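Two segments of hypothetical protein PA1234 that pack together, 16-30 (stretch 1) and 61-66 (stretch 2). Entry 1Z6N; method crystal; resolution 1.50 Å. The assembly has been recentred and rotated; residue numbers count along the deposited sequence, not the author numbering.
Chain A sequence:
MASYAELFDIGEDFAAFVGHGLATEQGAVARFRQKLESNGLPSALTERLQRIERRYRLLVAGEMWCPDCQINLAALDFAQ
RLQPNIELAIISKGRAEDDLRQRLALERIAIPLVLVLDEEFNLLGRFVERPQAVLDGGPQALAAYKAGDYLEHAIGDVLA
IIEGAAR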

# COMPACT_ATOMS: atom_id res chain seq x y z
N ALA A 16 10.63 -9.41 2.66
CA ALA A 16 11.82 -8.96 3.37
C ALA A 16 11.43 -7.88 4.39
O ALA A 16 11.91 -7.88 5.53
N PHE A 17 10.56 -6.95 3.98
CA PHE A 17 10.06 -5.92 4.90
C PHE A 17 9.44 -6.56 6.15
O PHE A 17 9.80 -6.20 7.29
N VAL A 18 8.54 -7.53 5.96
CA VAL A 18 7.94 -8.20 7.12
C VAL A 18 9.01 -8.88 7.97
O VAL A 18 8.93 -8.87 9.20
N GLY A 19 9.99 -9.46 7.30
CA GLY A 19 11.04 -10.22 7.98
C GLY A 19 11.93 -9.41 8.91
O GLY A 19 12.64 -10.01 9.74
N HIS A 20 11.91 -8.08 8.79
CA HIS A 20 12.68 -7.22 9.71
C HIS A 20 11.83 -6.76 10.89
O HIS A 20 12.33 -6.02 11.76
N GLY A 21 10.56 -7.14 10.93
CA GLY A 21 9.70 -6.68 12.02
C GLY A 21 9.92 -7.43 13.32
O GLY A 21 10.46 -8.53 13.34
N LEU A 22 9.49 -6.81 14.42
CA LEU A 22 9.34 -7.55 15.67
C LEU A 22 8.34 -8.71 15.46
O LEU A 22 7.42 -8.59 14.64
N ALA A 23 8.50 -9.80 16.23
CA ALA A 23 7.57 -10.92 16.12
C ALA A 23 6.10 -10.48 16.24
O ALA A 23 5.22 -10.95 15.50
N THR A 24 5.82 -9.56 17.17
CA THR A 24 4.45 -9.07 17.35
C THR A 24 3.90 -8.37 16.11
O THR A 24 2.71 -8.48 15.80
N GLU A 25 4.78 -7.65 15.42
CA GLU A 25 4.39 -6.93 14.22
C GLU A 25 4.19 -7.93 13.07
O GLU A 25 3.23 -7.78 12.28
N GLN A 26 5.07 -8.93 12.99
CA GLN A 26 4.89 -9.99 12.00
C GLN A 26 3.56 -10.71 12.21
O GLN A 26 2.88 -11.03 11.25
N GLY A 27 3.21 -10.95 13.47
CA GLY A 27 1.96 -11.63 13.81
C GLY A 27 0.77 -10.81 13.36
O GLY A 27 -0.19 -11.35 12.79
N ALA A 28 0.83 -9.50 13.61
CA ALA A 28 -0.28 -8.60 13.23
C ALA A 28 -0.50 -8.65 11.72
O ALA A 28 -1.62 -8.77 11.24
N VAL A 29 0.60 -8.55 10.97
CA VAL A 29 0.52 -8.65 9.51
C VAL A 29 -0.08 -9.99 9.06
O VAL A 29 -0.95 -10.02 8.20
N ALA A 30 0.41 -11.09 9.64
CA ALA A 30 -0.09 -12.43 9.32
C ALA A 30 -1.59 -12.54 9.52
O ALA A 30 -2.29 -13.17 8.72
N ALA A 61 6.55 4.08 1.13
CA ALA A 61 7.34 4.39 2.33
C ALA A 61 6.55 3.86 3.52
O ALA A 61 5.38 4.21 3.73
N GLY A 62 7.19 2.99 4.30
CA GLY A 62 6.48 2.34 5.40
C GLY A 62 7.44 1.76 6.41
O GLY A 62 8.65 1.68 6.16
N GLU A 63 6.89 1.36 7.55
CA GLU A 63 7.67 0.83 8.67
C GLU A 63 6.84 -0.24 9.36
O GLU A 63 5.63 -0.09 9.54
N MET A 64 7.51 -1.31 9.80
CA MET A 64 6.78 -2.42 10.41
C MET A 64 6.14 -2.14 11.77
O MET A 64 5.26 -2.89 12.21
N TRP A 65 6.59 -1.09 12.46
CA TRP A 65 5.99 -0.72 13.74
C TRP A 65 4.67 0.03 13.58
O TRP A 65 3.96 0.23 14.57
N CYS A 66 4.38 0.49 12.37
CA CYS A 66 3.22 1.34 12.13
C CYS A 66 1.98 0.49 11.84
O CYS A 66 1.97 -0.26 10.87

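Met 64 dominates this contact: 168 of the 381 Å² buried between the stretches, summed over both sides, belong to it. Its CA-to-CB bond points toward stretch 1, and three successive m torsions (chi1 -85°, chi2 -69°, chi3 -72°) coil the chain into the space between the two helical segments. Phe 17 (73 Å²) supplies one wall. Its CA-to-CB bond runs sideways, but chi1 t at 171° brings the ring nearer. Met 64 CG sits 3.8 Å from the centroid of the Phe 17 ring and 16° off its normal, a CH-pi contact over the face, whereas Met 64 SD, 4.1 Å from that centroid and 38° off, approaches obliquely. Gly 62 O lies at the ring edge, 3.7 Å from Phe 17 CE1.

The methyl end meets stretch 1 farther on, with Met 64 CE 4.1 Å from Val 18 CG1 and 4.0 Å from Val 29 CG2. Gly 21 leaves room for it: an ideal CB there would fall 2.6 Å from Met 64 CE, a clash.

The CA-to-CB bond of Glu 25 (58 Å²; chi1 m, chi2 t) points toward stretch 2, and its OE2 lies 3.2 Å from Trp 65 CA. No hydrogen bond crosses the interface; the carboxylate instead serves its own stretch, Leu 22 N donating to Glu 25 OE1 at 2.9 Å. Likewise, Trp 65 NE1 donates to Glu 63 OE2 at 2.9 Å.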

# COMPACT_ATOMS: atom_id res chain seq x y z
CB ALA A 16 12.83 -8.39 2.38
CB PHE A 17 9.02 -5.10 4.12
CG PHE A 17 8.23 -4.14 4.95
CD1 PHE A 17 8.79 -2.94 5.37
CD2 PHE A 17 6.90 -4.41 5.26
CE1 PHE A 17 8.01 -2.01 6.12
CE2 PHE A 17 6.14 -3.50 6.00
CZ PHE A 17 6.71 -2.30 6.41
CB VAL A 18 6.87 -9.19 6.68
CG1 VAL A 18 6.38 -10.05 7.85
CG2 VAL A 18 5.71 -8.41 6.03
CB HIS A 20 13.23 -5.97 9.03
CG HIS A 20 14.14 -6.24 7.88
ND1 HIS A 20 15.32 -6.94 8.02
CD2 HIS A 20 14.07 -5.89 6.58
CE1 HIS A 20 15.92 -7.03 6.85
NE2 HIS A 20 15.17 -6.42 5.95
CB LEU A 22 8.87 -6.63 16.80
CG LEU A 22 9.82 -5.51 17.22
CD1 LEU A 22 9.08 -4.55 18.14
CD2 LEU A 22 11.09 -6.04 17.89
CB ALA A 23 7.89 -11.94 17.18
CB THR A 24 4.35 -8.10 18.53
OG1 THR A 24 5.37 -7.10 18.40
CG2 THR A 24 4.51 -8.85 19.85
CB GLU A 25 5.46 -5.91 13.83
CG GLU A 25 5.75 -4.88 14.92
CD GLU A 25 7.05 -4.10 14.73
OE1 GLU A 25 7.89 -4.47 13.88
OE2 GLU A 25 7.24 -3.13 15.50
CB GLN A 26 6.03 -11.00 12.05
CG GLN A 26 7.39 -10.41 11.73
CD GLN A 26 8.50 -11.42 11.94
OE1 GLN A 26 8.26 -12.64 11.93
NE2 GLN A 26 9.70 -10.94 12.20
CB ALA A 28 0.00 -7.16 13.71
CB VAL A 29 1.90 -8.42 8.85
CG1 VAL A 29 1.88 -8.86 7.39
CG2 VAL A 29 2.30 -6.95 9.01
CB ALA A 30 0.61 -13.48 10.16
CB ALA A 61 7.57 5.88 2.46
CB GLU A 63 7.97 1.92 9.69
CG GLU A 63 8.74 3.14 9.13
CD GLU A 63 10.25 3.12 9.34
OE1 GLU A 63 10.96 3.73 8.52
OE2 GLU A 63 10.72 2.55 10.35
CB MET A 64 7.65 -3.69 10.48
CG MET A 64 7.63 -4.51 9.21
SD MET A 64 6.01 -5.35 8.86
CE MET A 64 6.09 -6.65 10.18
CB TRP A 65 6.96 0.11 14.58
CG TRP A 65 7.56 1.25 13.84
CD1 TRP A 65 8.78 1.28 13.23
CD2 TRP A 65 6.98 2.56 13.63
NE1 TRP A 65 9.00 2.51 12.64
CE2 TRP A 65 7.90 3.30 12.86
CE3 TRP A 65 5.75 3.17 13.98
CZ2 TRP A 65 7.66 4.63 12.46
CZ3 TRP A 65 5.51 4.49 13.56
CH2 TRP A 65 6.45 5.20 12.81
CB CYS A 66 3.52 2.26 10.94
SG CYS A 66 2.05 3.13 10.39